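Local coordinates for peptide ABC transporter, peptide-binding protein (Thermus thermophilus, PDB 2D5W), which binds oligopeptides, here holding a pentapeptide, and probably delivers them to an ABC transporter for uptake into the cell, at residues Ile302-Asp307 / Glu465-Ser470; Val410-Asn415 / Ala444-Asp449. One frame throughout, in Å; residues are numbered along the deposited sequence.

Contact 1 (Ile302-Asp307 / Glu465-Ser470)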
ATOM      1  N   ILE A 302      -4.958  -8.033   2.357  1.00  9.94           N
ATOM      2  CA  ILE A 302      -5.424  -7.299   1.187  1.00  9.73           C
ATOM      3  C   ILE A 302      -6.921  -7.101   1.373  1.00  9.23           C
ATOM      4  O   ILE A 302      -7.711  -8.039   1.246  1.00 10.88           O
ATOM      5  CB  ILE A 302      -5.142  -8.110  -0.088  1.00  9.42           C
ATOM      6  CG1 ILE A 302      -3.674  -8.554  -0.097  1.00 10.58           C
ATOM      7  CG2 ILE A 302      -5.442  -7.263  -1.319  1.00 10.49           C
ATOM      8  CD1 ILE A 302      -3.380  -9.700  -1.044  1.00 12.55           C
ATOM      9  N   TRP A 303      -7.303  -5.863   1.651  1.00  8.86           N
ATOM     10  CA  TRP A 303      -8.686  -5.541   1.953  1.00  8.15           C
ATOM     11  C   TRP A 303      -9.409  -4.726   0.891  1.00  7.40           C
ATOM     12  O   TRP A 303      -9.198  -3.513   0.772  1.00  7.92           O
ATOM     13  CB  TRP A 303      -8.712  -4.822   3.308  1.00  8.51           C
ATOM     14  CG  TRP A 303     -10.055  -4.377   3.783  1.00  8.17           C
ATOM     15  CD1 TRP A 303     -11.152  -5.157   4.010  1.00  9.05           C
ATOM     16  CD2 TRP A 303     -10.431  -3.042   4.129  1.00  7.82           C
ATOM     17  NE1 TRP A 303     -12.192  -4.387   4.476  1.00  8.86           N
ATOM     18  CE2 TRP A 303     -11.775  -3.084   4.560  1.00  7.97           C
ATOM     19  CE3 TRP A 303      -9.761  -1.812   4.118  1.00  9.00           C
ATOM     20  CZ2 TRP A 303     -12.463  -1.940   4.975  1.00  8.54           C
ATOM     21  CZ3 TRP A 303     -10.443  -0.677   4.531  1.00  9.32           C
ATOM     22  CH2 TRP A 303     -11.781  -0.748   4.954  1.00  8.57           C
ATOM     23  N   GLU A 304     -10.254  -5.405   0.117  1.00  7.82           N
ATOM     24  CA  GLU A 304     -11.047  -4.744  -0.919  1.00  7.74           C
ATOM     25  C   GLU A 304     -12.167  -4.023  -0.171  1.00  7.97           C
ATOM     26  O   GLU A 304     -12.874  -4.623   0.647  1.00  8.04           O
ATOM     27  CB  GLU A 304     -11.625  -5.771  -1.895  1.00  7.96           C
ATOM     28  CG  GLU A 304     -12.314  -5.151  -3.113  1.00  7.88           C
ATOM     29  CD  GLU A 304     -11.350  -4.566  -4.140  1.00  8.36           C
ATOM     30  OE1 GLU A 304     -11.832  -3.879  -5.068  1.00  9.24           O
ATOM     31  OE2 GLU A 304     -10.123  -4.793  -4.038  1.00  8.82           O
ATOM     32  N   HIS A 305     -12.336  -2.739  -0.462  1.00  7.58           N
ATOM     33  CA  HIS A 305     -13.314  -1.938   0.256  1.00  7.19           C
ATOM     34  C   HIS A 305     -13.743  -0.741  -0.582  1.00  6.69           C
ATOM     35  O   HIS A 305     -13.205  -0.496  -1.664  1.00  8.00           O
ATOM     36  CB  HIS A 305     -12.662  -1.407   1.530  1.00  8.72           C
ATOM     37  CG  HIS A 305     -11.566  -0.428   1.254  1.00  7.72           C
ATOM     38  ND1 HIS A 305     -10.343  -0.809   0.743  1.00  8.09           N
ATOM     39  CD2 HIS A 305     -11.552   0.926   1.294  1.00  8.44           C
ATOM     40  CE1 HIS A 305      -9.627   0.270   0.472  1.00  8.40           C
ATOM     41  NE2 HIS A 305     -10.339   1.335   0.796  1.00  8.73           N
ATOM     42  N   ILE A 306     -14.703   0.015  -0.057  1.00  8.12           N
ATOM     43  CA  ILE A 306     -15.170   1.216  -0.724  1.00  8.55           C
ATOM     44  C   ILE A 306     -15.063   2.383   0.247  1.00  8.92           C
ATOM     45  O   ILE A 306     -15.760   2.422   1.264  1.00  9.29           O
ATOM     46  CB  ILE A 306     -16.640   1.094  -1.192  1.00  8.42           C
ATOM     47  CG1 ILE A 306     -16.801  -0.148  -2.074  1.00  9.20           C
ATOM     48  CG2 ILE A 306     -17.040   2.345  -1.971  1.00 10.59           C
ATOM     49  CD1 ILE A 306     -18.204  -0.336  -2.638  1.00 10.09           C
ATOM     50  N   ASP A 307     -14.166   3.317  -0.043  1.00  8.42           N
ATOM     51  CA  ASP A 307     -14.042   4.489   0.799  1.00  8.57           C
ATOM     52  C   ASP A 307     -15.188   5.429   0.461  1.00  8.56           C
ATOM     53  O   ASP A 307     -15.734   5.402  -0.649  1.00  9.26           O
ATOM     54  CB  ASP A 307     -12.687   5.163   0.594  1.00  8.86           C
ATOM     55  CG  ASP A 307     -11.609   4.533   1.445  1.00  8.84           C
ATOM     56  OD1 ASP A 307     -10.628   4.006   0.880  1.00 10.16           O
ATOM     57  OD2 ASP A 307     -11.755   4.551   2.689  1.00  9.83           O
ATOM     58  N   GLU A 465     -13.611   2.543  -4.764  1.00  7.99           N
ATOM     59  CA  GLU A 465     -13.255   1.160  -4.478  1.00  8.24           C
ATOM     60  C   GLU A 465     -11.847   0.782  -4.896  1.00  8.06           C
ATOM     61  O   GLU A 465     -11.423   1.044  -6.021  1.00  8.21           O
ATOM     62  CB  GLU A 465     -14.210   0.170  -5.159  1.00  9.00           C
ATOM     63  CG  GLU A 465     -13.812  -1.285  -4.861  1.00 10.14           C
ATOM     64  CD  GLU A 465     -14.705  -2.335  -5.501  1.00  9.24           C
ATOM     65  OE1 GLU A 465     -15.839  -2.012  -5.911  1.00 10.73           O
ATOM     66  OE2 GLU A 465     -14.267  -3.506  -5.576  1.00  9.53           O
ATOM     67  N   PHE A 466     -11.132   0.159  -3.971  1.00  7.65           N
ATOM     68  CA  PHE A 466      -9.789  -0.337  -4.224  1.00  7.72           C
ATOM     69  C   PHE A 466      -9.419  -1.213  -3.038  1.00  7.79           C
ATOM     70  O   PHE A 466     -10.271  -1.522  -2.197  1.00  8.50           O
ATOM     71  CB  PHE A 466      -8.783   0.817  -4.435  1.00  8.52           C
ATOM     72  CG  PHE A 466      -8.558   1.688  -3.226  1.00  7.77           C
ATOM     73  CD1 PHE A 466      -7.461   1.481  -2.391  1.00  8.37           C
ATOM     74  CD2 PHE A 466      -9.428   2.737  -2.936  1.00  8.09           C
ATOM     75  CE1 PHE A 466      -7.235   2.306  -1.288  1.00  8.82           C
ATOM     76  CE2 PHE A 466      -9.211   3.568  -1.832  1.00  9.18           C
ATOM     77  CZ  PHE A 466      -8.111   3.350  -1.008  1.00  8.51           C
ATOM     78  N   ALA A 467      -8.170  -1.650  -2.978  1.00  7.70           N
ATOM     79  CA  ALA A 467      -7.735  -2.486  -1.874  1.00  7.46           C
ATOM     80  C   ALA A 467      -6.507  -1.918  -1.194  1.00  8.15           C
ATOM     81  O   ALA A 467      -5.618  -1.371  -1.848  1.00  9.32           O
ATOM     82  CB  ALA A 467      -7.427  -3.899  -2.367  1.00  9.87           C
ATOM     83  N   TRP A 468      -6.480  -2.019   0.131  1.00  7.75           N
ATOM     84  CA  TRP A 468      -5.312  -1.606   0.896  1.00  7.46           C
ATOM     85  C   TRP A 468      -4.522  -2.885   1.142  1.00  8.21           C
ATOM     86  O   TRP A 468      -5.097  -3.905   1.529  1.00  8.86           O
ATOM     87  CB  TRP A 468      -5.681  -1.032   2.266  1.00  8.80           C
ATOM     88  CG  TRP A 468      -6.231   0.348   2.269  1.00  8.66           C
ATOM     89  CD1 TRP A 468      -7.476   0.721   2.668  1.00  9.20           C
ATOM     90  CD2 TRP A 468      -5.545   1.554   1.909  1.00  8.72           C
ATOM     91  NE1 TRP A 468      -7.615   2.083   2.584  1.00  8.91           N
ATOM     92  CE2 TRP A 468      -6.444   2.621   2.120  1.00  9.06           C
ATOM     93  CE3 TRP A 468      -4.256   1.838   1.431  1.00 11.08           C
ATOM     94  CZ2 TRP A 468      -6.100   3.953   1.871  1.00 10.40           C
ATOM     95  CZ3 TRP A 468      -3.913   3.168   1.183  1.00 12.25           C
ATOM     96  CH2 TRP A 468      -4.835   4.206   1.405  1.00 11.45           C
ATOM     97  N   VAL A 469      -3.218  -2.828   0.904  1.00  8.23           N
ATOM     98  CA  VAL A 469      -2.329  -3.955   1.160  1.00  9.30           C
ATOM     99  C   VAL A 469      -1.566  -3.513   2.403  1.00  9.02           C
ATOM    100  O   VAL A 469      -0.887  -2.484   2.389  1.00  9.49           O
ATOM    101  CB  VAL A 469      -1.329  -4.178   0.011  1.00  9.12           C
ATOM    102  CG1 VAL A 469      -0.444  -5.380   0.320  1.00 11.55           C
ATOM    103  CG2 VAL A 469      -2.075  -4.382  -1.293  1.00 11.23           C
ATOM    104  N   SER A 470      -1.684  -4.280   3.478  1.00  9.29           N
ATOM    105  CA  SER A 470      -1.038  -3.914   4.732  1.00 10.20           C
ATOM    106  C   SER A 470       0.114  -4.803   5.163  1.00 10.03           C
ATOM    107  O   SER A 470       0.221  -5.960   4.753  1.00 10.63           O
ATOM    108  CB  SER A 470      -2.072  -3.900   5.862  1.00 11.28           C
ATOM    109  OG  SER A 470      -3.130  -2.996   5.600  1.00 13.08           O
TER
HETATM  110  O   HOH W   1      -9.768   3.134   3.957  1.00  9.72           O
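I302-I306 and E465-V469 pair as antiparallel strands, buried inner strands of a mixed sheet in a protein of the type II periplasmic binding protein family. Four backbone bonds close the hydrogen-bonded pairs W303/W468 and H305/F466, the straightest running from W303 N to W468 O (3.0 Å, 171° at the hydrogen). On the W303 face of the sheet the aromatic rings cluster. H305 sits at their middle, CG between the backbone N and the carbonyl carbon (chi1 67°) and so turned toward F466. Both ring nitrogens donate in plane: ND1 to W303 O at 2.9 Å, and NE2 to D307 OD1 at 2.7 Å, which it meets from above the carboxylate plane. With two donors used, the imidazole is probably protonated. Its edge points at the face of F466 in a T-shaped pair, CE1 lying over the ring centre, while W303 CE3 meets W468 CD1 rim to rim at 3.7 Å. A leucine in place of H305 would probably leave D307 OD1 without the NE2 donor, W303 O with one donor fewer, and the F466 face without its imidazole edge. On the other face E304 OE1 and E465 OE2 come within 2.5 Å, so one acid probably holds a proton. E304 also forms salt bridges with R418 and R550, and E465 OE1 bonds Y409. At the W468 ring edge, in plane, one water donates to D307 OD2 and accepts from W468 NE1, 2.8 Å from each.

Contact 2 (Val410-Asn415 / Ala444-Asp449)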
ATOM      1  N   VAL A 410     -15.891   5.479  -8.130  1.00  8.41           N
ATOM      2  CA  VAL A 410     -14.577   5.423  -8.748  1.00  8.53           C
ATOM      3  C   VAL A 410     -13.822   4.140  -8.453  1.00  8.27           C
ATOM      4  O   VAL A 410     -13.863   3.631  -7.340  1.00  8.66           O
ATOM      5  CB  VAL A 410     -13.678   6.577  -8.223  1.00  8.55           C
ATOM      6  CG1 VAL A 410     -12.288   6.487  -8.834  1.00  9.70           C
ATOM      7  CG2 VAL A 410     -14.319   7.915  -8.518  1.00  9.93           C
ATOM      8  N   THR A 411     -13.153   3.606  -9.466  1.00  8.41           N
ATOM      9  CA  THR A 411     -12.284   2.460  -9.260  1.00  8.10           C
ATOM     10  C   THR A 411     -11.256   2.459 -10.381  1.00  7.82           C
ATOM     11  O   THR A 411     -11.256   3.348 -11.240  1.00  8.48           O
ATOM     12  CB  THR A 411     -13.034   1.100  -9.184  1.00  8.33           C
ATOM     13  OG1 THR A 411     -12.161   0.131  -8.583  1.00  9.40           O
ATOM     14  CG2 THR A 411     -13.454   0.603 -10.561  1.00 10.37           C
ATOM     15  N   THR A 412     -10.363   1.480 -10.348  1.00  8.26           N
ATOM     16  CA  THR A 412      -9.303   1.352 -11.337  1.00  8.28           C
ATOM     17  C   THR A 412      -9.813   0.817 -12.669  1.00  8.63           C
ATOM     18  O   THR A 412     -10.209  -0.351 -12.771  1.00  8.60           O
ATOM     19  CB  THR A 412      -8.206   0.402 -10.832  1.00  8.28           C
ATOM     20  OG1 THR A 412      -8.808  -0.840 -10.447  1.00  8.58           O
ATOM     21  CG2 THR A 412      -7.479   0.989  -9.632  1.00  9.82           C
ATOM     22  N   ALA A 413      -9.789   1.668 -13.689  1.00  8.96           N
ATOM     23  CA  ALA A 413     -10.230   1.276 -15.022  1.00  8.75           C
ATOM     24  C   ALA A 413      -9.369   0.120 -15.518  1.00  9.30           C
ATOM     25  O   ALA A 413      -8.167   0.075 -15.256  1.00 10.54           O
ATOM     26  CB  ALA A 413     -10.116   2.459 -15.982  1.00 10.15           C
ATOM     27  N   GLY A 414      -9.993  -0.820 -16.218  1.00  9.05           N
ATOM     28  CA  GLY A 414      -9.258  -1.955 -16.749  1.00  9.27           C
ATOM     29  C   GLY A 414      -9.283  -3.185 -15.866  1.00  8.27           C
ATOM     30  O   GLY A 414      -9.039  -4.294 -16.344  1.00  8.80           O
ATOM     31  N   ASN A 415      -9.539  -3.003 -14.576  1.00  9.08           N
ATOM     32  CA  ASN A 415      -9.598  -4.137 -13.665  1.00  8.68           C
ATOM     33  C   ASN A 415     -11.000  -4.700 -13.851  1.00  8.63           C
ATOM     34  O   ASN A 415     -11.975  -4.213 -13.272  1.00  9.59           O
ATOM     35  CB  ASN A 415      -9.366  -3.678 -12.228  1.00  9.29           C
ATOM     36  CG  ASN A 415      -9.177  -4.835 -11.283  1.00  8.57           C
ATOM     37  OD1 ASN A 415     -10.134  -5.514 -10.917  1.00 10.11           O
ATOM     38  ND2 ASN A 415      -7.929  -5.083 -10.893  1.00 11.03           N
ATOM     39  N   ALA A 444      -2.358   4.628 -11.976  1.00  8.86           N
ATOM     40  CA  ALA A 444      -1.392   5.726 -11.978  1.00  9.60           C
ATOM     41  C   ALA A 444      -2.049   7.092 -11.804  1.00 10.09           C
ATOM     42  O   ALA A 444      -1.378   8.070 -11.464  1.00 11.49           O
ATOM     43  CB  ALA A 444      -0.574   5.696 -13.264  1.00 10.96           C
ATOM     44  N   VAL A 445      -3.353   7.158 -12.047  1.00  8.64           N
ATOM     45  CA  VAL A 445      -4.104   8.399 -11.895  1.00  9.67           C
ATOM     46  C   VAL A 445      -4.835   8.462 -10.553  1.00  9.83           C
ATOM     47  O   VAL A 445      -4.637   9.395  -9.776  1.00 10.43           O
ATOM     48  CB  VAL A 445      -5.148   8.571 -13.030  1.00 10.01           C
ATOM     49  CG1 VAL A 445      -6.037   9.778 -12.746  1.00 12.39           C
ATOM     50  CG2 VAL A 445      -4.440   8.757 -14.363  1.00 13.11           C
ATOM     51  N   VAL A 446      -5.656   7.457 -10.261  1.00  9.39           N
ATOM     52  CA  VAL A 446      -6.435   7.481  -9.026  1.00  9.64           C
ATOM     53  C   VAL A 446      -5.646   7.329  -7.734  1.00  9.36           C
ATOM     54  O   VAL A 446      -6.099   7.767  -6.676  1.00 10.45           O
ATOM     55  CB  VAL A 446      -7.580   6.428  -9.045  1.00  9.92           C
ATOM     56  CG1 VAL A 446      -8.490   6.678 -10.239  1.00 10.53           C
ATOM     57  CG2 VAL A 446      -7.015   5.012  -9.079  1.00 10.10           C
ATOM     58  N   PHE A 447      -4.462   6.729  -7.810  1.00  8.57           N
ATOM     59  CA  PHE A 447      -3.654   6.541  -6.612  1.00  9.58           C
ATOM     60  C   PHE A 447      -2.567   7.602  -6.444  1.00  9.24           C
ATOM     61  O   PHE A 447      -1.744   7.512  -5.535  1.00 10.68           O
ATOM     62  CB  PHE A 447      -3.054   5.131  -6.598  1.00  8.28           C
ATOM     63  CG  PHE A 447      -4.088   4.033  -6.521  1.00  8.33           C
ATOM     64  CD1 PHE A 447      -3.890   2.840  -7.205  1.00  9.10           C
ATOM     65  CD2 PHE A 447      -5.258   4.187  -5.772  1.00  9.33           C
ATOM     66  CE1 PHE A 447      -4.833   1.816  -7.155  1.00  9.43           C
ATOM     67  CE2 PHE A 447      -6.211   3.162  -5.715  1.00  8.88           C
ATOM     68  CZ  PHE A 447      -5.993   1.978  -6.409  1.00  8.28           C
ATOM     69  N   ALA A 448      -2.557   8.598  -7.326  1.00  9.93           N
ATOM     70  CA  ALA A 448      -1.603   9.699  -7.211  1.00  9.73           C
ATOM     71  C   ALA A 448      -2.160  10.602  -6.109  1.00  9.17           C
ATOM     72  O   ALA A 448      -3.385  10.737  -5.965  1.00  9.59           O
ATOM     73  CB  ALA A 448      -1.505  10.463  -8.524  1.00 11.93           C
ATOM     74  N   ASP A 449      -1.270  11.218  -5.336  1.00  9.17           N
ATOM     75  CA  ASP A 449      -1.680  12.075  -4.231  1.00  9.08           C
ATOM     76  C   ASP A 449      -2.767  13.089  -4.559  1.00  9.02           C
ATOM     77  O   ASP A 449      -3.721  13.249  -3.792  1.00  9.62           O
ATOM     78  CB  ASP A 449      -0.463  12.805  -3.621  1.00 10.10           C
ATOM     79  CG  ASP A 449       0.262  13.728  -4.609  1.00 11.15           C
ATOM     80  OD1 ASP A 449       1.081  14.546  -4.127  1.00 12.75           O
ATOM     81  OD2 ASP A 449       0.048  13.649  -5.838  1.00 11.51           O
TER
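T412 lays its methyl against the outer end of the F447 ring, CG2 standing 3.7 Å from both CE1 and CZ and approaching obliquely. Its chi1 of 54° places OG1 between the backbone N and the carbonyl carbon, which turns CG2 to the other side, beside the N; OG1 is then taken by NH1 of R418. The same methyl also meets V446, CG2 to CG2 at 4.1 Å. V446 itself roofs the phenyl group of its neighbour: its CG2 lies over the centre of the F447 ring, 3.8 Å above the plane, so that this methyl is shared between the ring and T412. The other branch, V446 CG1, reaches V410 CG1 at 4.1 Å, the two valine branches running alongside in opposite senses. F464 and F451 pack on both valines.

Strand 401-410, helix 416-431 and the parallel strand 435-438 form a beta-alpha-beta unit, and this contact sets the strand-to-helix connection of that unit against the short helix 443-446 that follows it. The connection contains a type II turn from T412 to N415, closed by N415 N to T412 O at 3.3 Å. G414 takes a positive phi of 95°, where a beta carbon would collide with the carbonyl oxygen of A413. N415 then serves as N-cap of helix 416-431, its OD1 making a weak bond to R418 N.

On the helix side, F447 CG lies anti to the carbonyl carbon, beside its own N (chi1 -64°), which starts the phenyl group back toward T412. T411 adds a looser approach through its backbone: its O comes 4.4 Å from V446 CG1, the methyl that already meets V410.

In the fold
Contact 2 is nested within the chain loop that contact 1 closes, and the centres of the two lie about 12 Å apart. They join at E465-F466: E465 N lies 2.8 Å from V410 O and E465 O 2.8 Å from T411 OG1, both probable hydrogen bonds. Strand 463-469 lies between 293-308, antiparallel to it, and 401-410, parallel to it. F447 CZ also packs on F466 CB at 3.6 Å. R418, at the start of helix 416-431, serves both, bonding E304 and T412. Both contacts reach the peptide: W468 and V469 pair with it as an antiparallel strand, S470 OG bonds one of its polar side chains, and F447 packs on an apolar one.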